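Local structure of polyhedrin (Antheraea mylitta cypovirus 4, 5A9C) at residues A[20-28]-A[208-216]; A[50-61]-A[172-183]. The protein forms the crystalline lattice of cypovirus polyhedra, the occlusion bodies that probably protect embedded virus particles outside the insect host. All blocks are in the same frame, centred on the assembly; numbering follows the deposited sequence.

Interaction 1. Residues A[20-28]-A[208-216]; sequences QEIITRQIN and ASSDAYISG
Asn28 holds CG anti to its carbonyl carbon (chi1 -79°), which lets the amide at its end reach the backbone of Ala212; Ile214 keeps CG1 opposite its backbone N (chi1 -168°) and the rest of the chain extended, so CD1 crosses obliquely over Gln20 and Glu21. Asparagine suits its place because its amide offers a donor and an acceptor side by side, matching the N-H and C=O of one extended residue. Ala212 N gives a nearly straight bond to Asn28 OD1 (2.8 Å, 168°), and Asn28 ND2 returns one to Ala212 O (2.9 Å) that lies in the carbonyl plane on a lone pair. Paired bonds of this kind hold the amide against rotation.

The small Ala212 lets the loop come close, its CB meeting Ile27 CG2 at 3.8 Å. Thr24 turns CG2 to Ala212 O, while its OG1 donates to Gln20 O (2.8 Å), so the hydroxyl is satisfied where Ile214 packs against it. Ile214 CD1 reaches Glu21 CG at 3.6 Å; the carboxylate beyond pairs with Arg17. In this base-domain-deleted polyhedrin, one asparagine amide thus joins the N-terminal helix, at the subunit surface, to both backbone polar groups of a residue in the loop after strand 206-208.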
# COMPACT_ATOMS: atom_id res chain seq x y z
N GLN A 20 36.49 -19.55 4.02
CA GLN A 20 36.19 -18.44 3.12
C GLN A 20 35.31 -18.92 1.97
O GLN A 20 34.46 -18.17 1.48
CB GLN A 20 37.48 -17.82 2.58
CG GLN A 20 37.30 -16.43 1.99
CD GLN A 20 36.92 -15.41 3.04
OE1 GLN A 20 37.63 -15.23 4.04
NE2 GLN A 20 35.80 -14.73 2.83
N GLU A 21 35.53 -20.16 1.53
CA GLU A 21 34.70 -20.76 0.49
C GLU A 21 33.27 -20.97 0.99
O GLU A 21 32.31 -20.70 0.27
CB GLU A 21 35.29 -22.09 0.03
CG GLU A 21 36.52 -21.95 -0.86
CD GLU A 21 37.22 -23.28 -1.10
OE1 GLU A 21 36.85 -24.28 -0.44
OE2 GLU A 21 38.14 -23.32 -1.94
N ILE A 22 33.14 -21.44 2.22
CA ILE A 22 31.82 -21.64 2.81
C ILE A 22 31.10 -20.30 3.01
O ILE A 22 29.88 -20.21 2.83
CB ILE A 22 31.90 -22.39 4.15
CG1 ILE A 22 32.30 -23.84 3.90
CG2 ILE A 22 30.57 -22.33 4.87
CD1 ILE A 22 31.32 -24.60 3.03
N ILE A 23 31.86 -19.27 3.38
CA ILE A 23 31.30 -17.94 3.54
C ILE A 23 30.79 -17.40 2.21
O ILE A 23 29.71 -16.81 2.14
CB ILE A 23 32.33 -16.97 4.15
CG1 ILE A 23 32.52 -17.25 5.64
CG2 ILE A 23 31.91 -15.52 3.94
CD1 ILE A 23 33.71 -16.57 6.25
N THR A 24 31.57 -17.61 1.15
CA THR A 24 31.16 -17.21 -0.19
C THR A 24 29.88 -17.94 -0.58
O THR A 24 28.93 -17.34 -1.06
CB THR A 24 32.27 -17.48 -1.23
OG1 THR A 24 33.50 -16.90 -0.80
CG2 THR A 24 31.89 -16.89 -2.59
N ARG A 25 29.87 -19.26 -0.37
CA ARG A 25 28.70 -20.08 -0.66
C ARG A 25 27.50 -19.63 0.15
O ARG A 25 26.38 -19.54 -0.37
CB ARG A 25 28.98 -21.55 -0.36
CG ARG A 25 30.00 -22.20 -1.27
CD ARG A 25 30.36 -23.59 -0.77
NE ARG A 25 31.10 -24.35 -1.77
CZ ARG A 25 30.54 -25.05 -2.75
NH1 ARG A 25 29.22 -25.07 -2.87
NH2 ARG A 25 31.29 -25.72 -3.61
N GLN A 26 27.73 -19.35 1.43
CA GLN A 26 26.66 -18.93 2.33
C GLN A 26 26.00 -17.65 1.83
O GLN A 26 24.78 -17.53 1.79
CB GLN A 26 27.22 -18.73 3.74
CG GLN A 26 26.18 -18.76 4.84
CD GLN A 26 26.82 -18.76 6.21
OE1 GLN A 26 27.70 -17.95 6.50
NE2 GLN A 26 26.38 -19.67 7.07
N ILE A 27 26.83 -16.68 1.44
CA ILE A 27 26.32 -15.43 0.88
C ILE A 27 25.47 -15.67 -0.37
O ILE A 27 24.43 -15.04 -0.56
CB ILE A 27 27.47 -14.46 0.56
CG1 ILE A 27 28.12 -13.98 1.85
CG2 ILE A 27 26.96 -13.29 -0.27
CD1 ILE A 27 29.41 -13.20 1.65
N ASN A 28 25.91 -16.60 -1.21
CA ASN A 28 25.20 -16.90 -2.46
C ASN A 28 23.95 -17.73 -2.24
O ASN A 28 23.07 -17.78 -3.10
CB ASN A 28 26.13 -17.61 -3.44
CG ASN A 28 27.06 -16.66 -4.17
OD1 ASN A 28 26.64 -15.62 -4.66
ND2 ASN A 28 28.34 -17.02 -4.23
N ALA A 208 27.44 -4.90 -12.50
CA ALA A 208 27.20 -5.25 -11.11
C ALA A 208 26.37 -6.52 -11.02
O ALA A 208 25.59 -6.83 -11.92
CB ALA A 208 26.51 -4.09 -10.38
N SER A 209 26.54 -7.25 -9.92
CA SER A 209 25.87 -8.53 -9.76
C SER A 209 25.69 -8.86 -8.29
O SER A 209 26.41 -8.34 -7.44
CB SER A 209 26.67 -9.64 -10.45
OG SER A 209 26.09 -10.91 -10.23
N SER A 210 24.72 -9.72 -7.99
CA SER A 210 24.50 -10.18 -6.63
C SER A 210 25.42 -11.34 -6.27
O SER A 210 25.65 -11.62 -5.10
CB SER A 210 23.04 -10.61 -6.44
OG SER A 210 22.17 -9.52 -6.68
N ASP A 211 25.95 -12.01 -7.30
CA ASP A 211 26.80 -13.18 -7.10
C ASP A 211 28.13 -12.85 -6.43
O ASP A 211 28.88 -11.99 -6.89
CB ASP A 211 27.08 -13.86 -8.45
CG ASP A 211 25.86 -14.54 -9.02
OD1 ASP A 211 24.74 -14.25 -8.57
OD2 ASP A 211 26.03 -15.38 -9.94
N ALA A 212 28.42 -13.55 -5.33
CA ALA A 212 29.68 -13.37 -4.62
C ALA A 212 30.76 -14.29 -5.19
O ALA A 212 30.52 -15.48 -5.38
CB ALA A 212 29.49 -13.63 -3.13
N TYR A 213 31.93 -13.72 -5.46
CA TYR A 213 33.08 -14.46 -5.96
C TYR A 213 34.20 -14.40 -4.94
O TYR A 213 34.50 -13.33 -4.41
CB TYR A 213 33.58 -13.86 -7.28
CG TYR A 213 32.76 -14.18 -8.51
CD1 TYR A 213 31.48 -14.71 -8.40
CD2 TYR A 213 33.26 -13.94 -9.78
CE1 TYR A 213 30.73 -14.99 -9.53
CE2 TYR A 213 32.52 -14.22 -10.91
CZ TYR A 213 31.25 -14.75 -10.78
OH TYR A 213 30.51 -15.03 -11.90
N ILE A 214 34.85 -15.53 -4.68
CA ILE A 214 35.87 -15.60 -3.63
C ILE A 214 37.13 -14.78 -3.94
O ILE A 214 37.82 -14.32 -3.03
CB ILE A 214 36.25 -17.06 -3.29
CG1 ILE A 214 37.09 -17.12 -2.00
CG2 ILE A 214 36.98 -17.72 -4.46
CD1 ILE A 214 37.34 -18.52 -1.49
N SER A 215 37.41 -14.57 -5.22
CA SER A 215 38.57 -13.77 -5.62
C SER A 215 38.19 -12.57 -6.48
O SER A 215 39.04 -11.95 -7.12
CB SER A 215 39.59 -14.64 -6.37
OG SER A 215 40.12 -15.63 -5.51
N GLY A 216 36.90 -12.22 -6.50
CA GLY A 216 36.42 -11.18 -7.39
C GLY A 216 36.52 -11.65 -8.83
O GLY A 216 36.45 -12.85 -9.10

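Interaction 2. Residues A[50-61]-A[172-183]; sequences RYKAFDYVFPDY and NNIVCPNVIEFN
Asn173 and the backbone of Tyr61 and Asp60 meet through three side-chain hydrogen bonds, beside an antiparallel ladder that joins strand 176-182, the outermost strand of the main polyhedrin sheet within this chain, to strand 51-58. Asn173 OD1 accepts from Asp60 N (3.0 Å) and from Tyr61 N (3.1 Å), both on the same face of its carbonyl plane, while ND2 donates to Tyr61 O; asparagine suits this turn because one amide serves both N-H and C=O groups. In the ladder, the hydrogen-bonded pairs run from Tyr51-Phe182 to Val57-Cys176. The bond from Asp55 N to Asn178 O is almost straight (2.8 Å, 177°).

On one face of the sheet, Phe54 lies beside Val179, pointing the same way, and Pro177 CB meets Tyr56 CE2 at 3.8 Å; Leu66 of strand 61-66 packs against both Phe54 and Tyr56. Lys52, its CG anti to the backbone N (chi1 -175°), runs its methylenes past Val179 CG1; a water joins its NZ to Glu181 OE2, and NZ also bonds to Leu72 O.

The other face carries Ala53, whose small CB admits the edge of the Phe182 ring at CE1 (3.5 Å), and Asp55, which forms a salt bridge with Arg39 and a hydrogen bond with the Tyr191 hydroxyl. At the far end, Asn173 ND2 sits 3.4 Å above the centre of the Tyr61 ring.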
# COMPACT_ATOMS: atom_id res chain seq x y z
N ARG A 50 21.56 12.46 -15.08
CA ARG A 50 21.22 12.06 -13.72
C ARG A 50 20.33 10.83 -13.74
O ARG A 50 19.71 10.51 -14.76
CB ARG A 50 20.50 13.20 -13.00
CG ARG A 50 21.26 14.52 -13.00
CD ARG A 50 20.54 15.57 -12.17
NE ARG A 50 21.46 16.21 -11.23
CZ ARG A 50 21.62 15.82 -9.97
NH1 ARG A 50 20.92 14.80 -9.49
NH2 ARG A 50 22.48 16.46 -9.18
N TYR A 51 20.27 10.14 -12.61
CA TYR A 51 19.42 8.96 -12.45
C TYR A 51 18.62 9.07 -11.16
O TYR A 51 19.03 9.75 -10.22
CB TYR A 51 20.27 7.68 -12.37
CG TYR A 51 20.83 7.19 -13.69
CD1 TYR A 51 21.89 7.84 -14.31
CD2 TYR A 51 20.31 6.05 -14.30
CE1 TYR A 51 22.41 7.38 -15.51
CE2 TYR A 51 20.83 5.58 -15.50
CZ TYR A 51 21.88 6.25 -16.10
OH TYR A 51 22.39 5.79 -17.29
N LYS A 52 17.47 8.41 -11.12
CA LYS A 52 16.74 8.25 -9.88
C LYS A 52 16.39 6.78 -9.69
O LYS A 52 15.89 6.13 -10.61
CB LYS A 52 15.47 9.11 -9.85
CG LYS A 52 14.74 9.05 -8.52
CD LYS A 52 13.87 10.28 -8.28
CE LYS A 52 12.69 10.34 -9.23
NZ LYS A 52 11.85 11.55 -8.98
N ALA A 53 16.65 6.26 -8.50
CA ALA A 53 16.44 4.85 -8.23
C ALA A 53 15.28 4.62 -7.27
O ALA A 53 15.18 5.28 -6.24
CB ALA A 53 17.72 4.21 -7.69
N PHE A 54 14.41 3.69 -7.63
CA PHE A 54 13.37 3.21 -6.72
C PHE A 54 13.77 1.82 -6.25
O PHE A 54 13.65 0.84 -6.99
CB PHE A 54 12.01 3.19 -7.42
CG PHE A 54 11.59 4.54 -7.95
CD1 PHE A 54 12.02 4.97 -9.19
CD2 PHE A 54 10.80 5.38 -7.19
CE1 PHE A 54 11.66 6.21 -9.67
CE2 PHE A 54 10.43 6.62 -7.67
CZ PHE A 54 10.86 7.04 -8.91
N ASP A 55 14.24 1.75 -5.01
CA ASP A 55 14.89 0.56 -4.47
C ASP A 55 13.98 -0.15 -3.47
O ASP A 55 13.68 0.38 -2.40
CB ASP A 55 16.19 0.98 -3.78
CG ASP A 55 17.06 -0.19 -3.40
OD1 ASP A 55 16.57 -1.34 -3.38
OD2 ASP A 55 18.25 0.05 -3.10
N TYR A 56 13.54 -1.36 -3.82
CA TYR A 56 12.61 -2.11 -2.99
C TYR A 56 13.26 -3.37 -2.42
O TYR A 56 13.82 -4.17 -3.16
CB TYR A 56 11.37 -2.52 -3.79
CG TYR A 56 10.66 -1.38 -4.48
CD1 TYR A 56 11.02 -0.99 -5.76
CD2 TYR A 56 9.62 -0.70 -3.85
CE1 TYR A 56 10.37 0.05 -6.41
CE2 TYR A 56 8.97 0.34 -4.48
CZ TYR A 56 9.35 0.71 -5.76
OH TYR A 56 8.71 1.75 -6.40
N VAL A 57 13.18 -3.53 -1.10
CA VAL A 57 13.52 -4.81 -0.48
C VAL A 57 12.27 -5.41 0.15
O VAL A 57 11.47 -4.70 0.76
CB VAL A 57 14.66 -4.68 0.54
CG1 VAL A 57 15.92 -4.16 -0.14
CG2 VAL A 57 14.27 -3.77 1.70
N PHE A 58 12.11 -6.72 -0.01
CA PHE A 58 10.87 -7.40 0.34
C PHE A 58 11.11 -8.91 0.40
O PHE A 58 11.92 -9.43 -0.37
CB PHE A 58 9.80 -7.11 -0.71
CG PHE A 58 10.18 -7.58 -2.09
CD1 PHE A 58 11.07 -6.84 -2.87
CD2 PHE A 58 9.67 -8.76 -2.61
CE1 PHE A 58 11.43 -7.27 -4.13
CE2 PHE A 58 10.03 -9.19 -3.87
CZ PHE A 58 10.91 -8.44 -4.64
N PRO A 59 10.42 -9.61 1.31
CA PRO A 59 10.65 -11.04 1.52
C PRO A 59 9.83 -12.00 0.66
O PRO A 59 10.28 -13.13 0.46
CB PRO A 59 10.28 -11.22 2.99
CG PRO A 59 9.21 -10.21 3.22
CD PRO A 59 9.59 -9.01 2.37
N ASP A 60 8.67 -11.59 0.17
CA ASP A 60 7.77 -12.54 -0.49
C ASP A 60 7.33 -12.15 -1.90
O ASP A 60 7.42 -12.95 -2.83
CB ASP A 60 6.54 -12.81 0.39
CG ASP A 60 6.90 -13.51 1.68
OD1 ASP A 60 7.50 -14.61 1.61
OD2 ASP A 60 6.59 -12.97 2.76
N TYR A 61 6.83 -10.92 -2.04
CA TYR A 61 6.37 -10.46 -3.35
C TYR A 61 6.38 -8.94 -3.43
O TYR A 61 6.29 -8.24 -2.41
CB TYR A 61 4.97 -10.99 -3.67
CG TYR A 61 3.92 -10.53 -2.69
CD1 TYR A 61 3.22 -9.35 -2.90
CD2 TYR A 61 3.62 -11.28 -1.56
CE1 TYR A 61 2.25 -8.92 -2.01
CE2 TYR A 61 2.66 -10.86 -0.66
CZ TYR A 61 1.98 -9.68 -0.89
OH TYR A 61 1.02 -9.26 0.01
N ASN A 172 3.73 -11.13 6.59
CA ASN A 172 5.19 -11.08 6.71
C ASN A 172 5.83 -10.17 5.66
O ASN A 172 6.97 -9.74 5.81
CB ASN A 172 5.76 -12.50 6.58
CG ASN A 172 7.27 -12.52 6.62
OD1 ASN A 172 7.94 -12.41 5.59
ND2 ASN A 172 7.82 -12.67 7.82
N ASN A 173 5.08 -9.88 4.60
CA ASN A 173 5.63 -9.15 3.47
C ASN A 173 5.58 -7.63 3.61
O ASN A 173 4.65 -6.98 3.14
CB ASN A 173 4.94 -9.59 2.17
CG ASN A 173 5.60 -9.02 0.94
OD1 ASN A 173 6.73 -9.39 0.60
ND2 ASN A 173 4.91 -8.11 0.26
N ILE A 174 6.60 -7.07 4.26
CA ILE A 174 6.73 -5.62 4.37
C ILE A 174 7.70 -5.10 3.32
O ILE A 174 8.91 -5.31 3.42
CB ILE A 174 7.24 -5.20 5.77
CG1 ILE A 174 6.22 -5.58 6.85
CG2 ILE A 174 7.52 -3.70 5.81
CD1 ILE A 174 6.63 -5.16 8.25
N VAL A 175 7.17 -4.44 2.30
CA VAL A 175 7.99 -3.85 1.25
C VAL A 175 8.62 -2.55 1.74
O VAL A 175 7.93 -1.65 2.20
CB VAL A 175 7.17 -3.57 -0.03
CG1 VAL A 175 8.03 -2.86 -1.07
CG2 VAL A 175 6.61 -4.87 -0.59
N CYS A 176 9.94 -2.47 1.64
CA CYS A 176 10.67 -1.29 2.10
C CYS A 176 11.28 -0.53 0.93
O CYS A 176 12.34 -0.91 0.43
CB CYS A 176 11.76 -1.70 3.09
SG CYS A 176 11.14 -2.64 4.49
N PRO A 177 10.60 0.53 0.49
CA PRO A 177 11.04 1.36 -0.64
C PRO A 177 11.98 2.49 -0.22
O PRO A 177 11.80 3.09 0.85
CB PRO A 177 9.73 1.97 -1.16
CG PRO A 177 8.62 1.30 -0.38
CD PRO A 177 9.23 0.88 0.91
N ASN A 178 12.97 2.76 -1.05
CA ASN A 178 13.76 3.97 -0.94
C ASN A 178 13.92 4.63 -2.30
O ASN A 178 14.07 3.95 -3.32
CB ASN A 178 15.13 3.70 -0.32
CG ASN A 178 15.13 3.86 1.18
OD1 ASN A 178 15.07 4.97 1.70
ND2 ASN A 178 15.19 2.74 1.89
N VAL A 179 13.88 5.96 -2.32
CA VAL A 179 14.10 6.70 -3.55
C VAL A 179 15.44 7.41 -3.43
O VAL A 179 15.68 8.16 -2.49
CB VAL A 179 12.99 7.72 -3.81
CG1 VAL A 179 13.19 8.38 -5.16
CG2 VAL A 179 11.63 7.05 -3.74
N ILE A 180 16.33 7.14 -4.39
CA ILE A 180 17.68 7.67 -4.34
C ILE A 180 18.01 8.44 -5.61
O ILE A 180 17.78 7.96 -6.72
CB ILE A 180 18.70 6.54 -4.15
CG1 ILE A 180 18.29 5.67 -2.95
CG2 ILE A 180 20.10 7.10 -3.96
CD1 ILE A 180 19.15 4.47 -2.75
N GLU A 181 18.54 9.65 -5.43
CA GLU A 181 18.94 10.49 -6.55
C GLU A 181 20.45 10.40 -6.76
O GLU A 181 21.22 10.50 -5.81
CB GLU A 181 18.53 11.94 -6.30
CG GLU A 181 17.02 12.14 -6.21
CD GLU A 181 16.64 13.58 -5.89
OE1 GLU A 181 17.47 14.29 -5.29
OE2 GLU A 181 15.52 13.99 -6.25
N PHE A 182 20.85 10.21 -8.01
CA PHE A 182 22.26 10.14 -8.37
C PHE A 182 22.61 11.26 -9.34
O PHE A 182 21.84 11.56 -10.26
CB PHE A 182 22.60 8.79 -9.00
CG PHE A 182 22.30 7.61 -8.12
CD1 PHE A 182 21.06 7.00 -8.15
CD2 PHE A 182 23.28 7.11 -7.27
CE1 PHE A 182 20.80 5.91 -7.34
CE2 PHE A 182 23.01 6.03 -6.45
CZ PHE A 182 21.77 5.42 -6.49
N ASN A 183 23.77 11.87 -9.15
CA ASN A 183 24.23 12.94 -10.03
C ASN A 183 24.73 12.42 -11.37
O ASN A 183 24.51 13.04 -12.41
CB ASN A 183 25.32 13.78 -9.36
CG ASN A 183 24.83 14.48 -8.10
OD1 ASN A 183 23.65 14.81 -7.98
ND2 ASN A 183 25.73 14.70 -7.16
O HOH W 1 12.89 13.88 -7.92

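From the N terminus, helix 15-29 comes first, and residues 20-28 meet 208-216, near the other end of the chain, so interaction 1 closes the longer loop. Inside that span the chain forms strand 51-58, passes through most of the remaining strands and helix 165-172, and returns at 172-183 to close interaction 2. The shorter closure thus lies wholly within the longer one, without crossing it. Interaction 2 adds the strand that is outermost within this chain to the six-stranded sheet near the middle of the subunit, whereas interaction 1 ties the two chain ends together at the surface. Their centres are about 23 Å apart and they do not touch, yet both meet the second subunit.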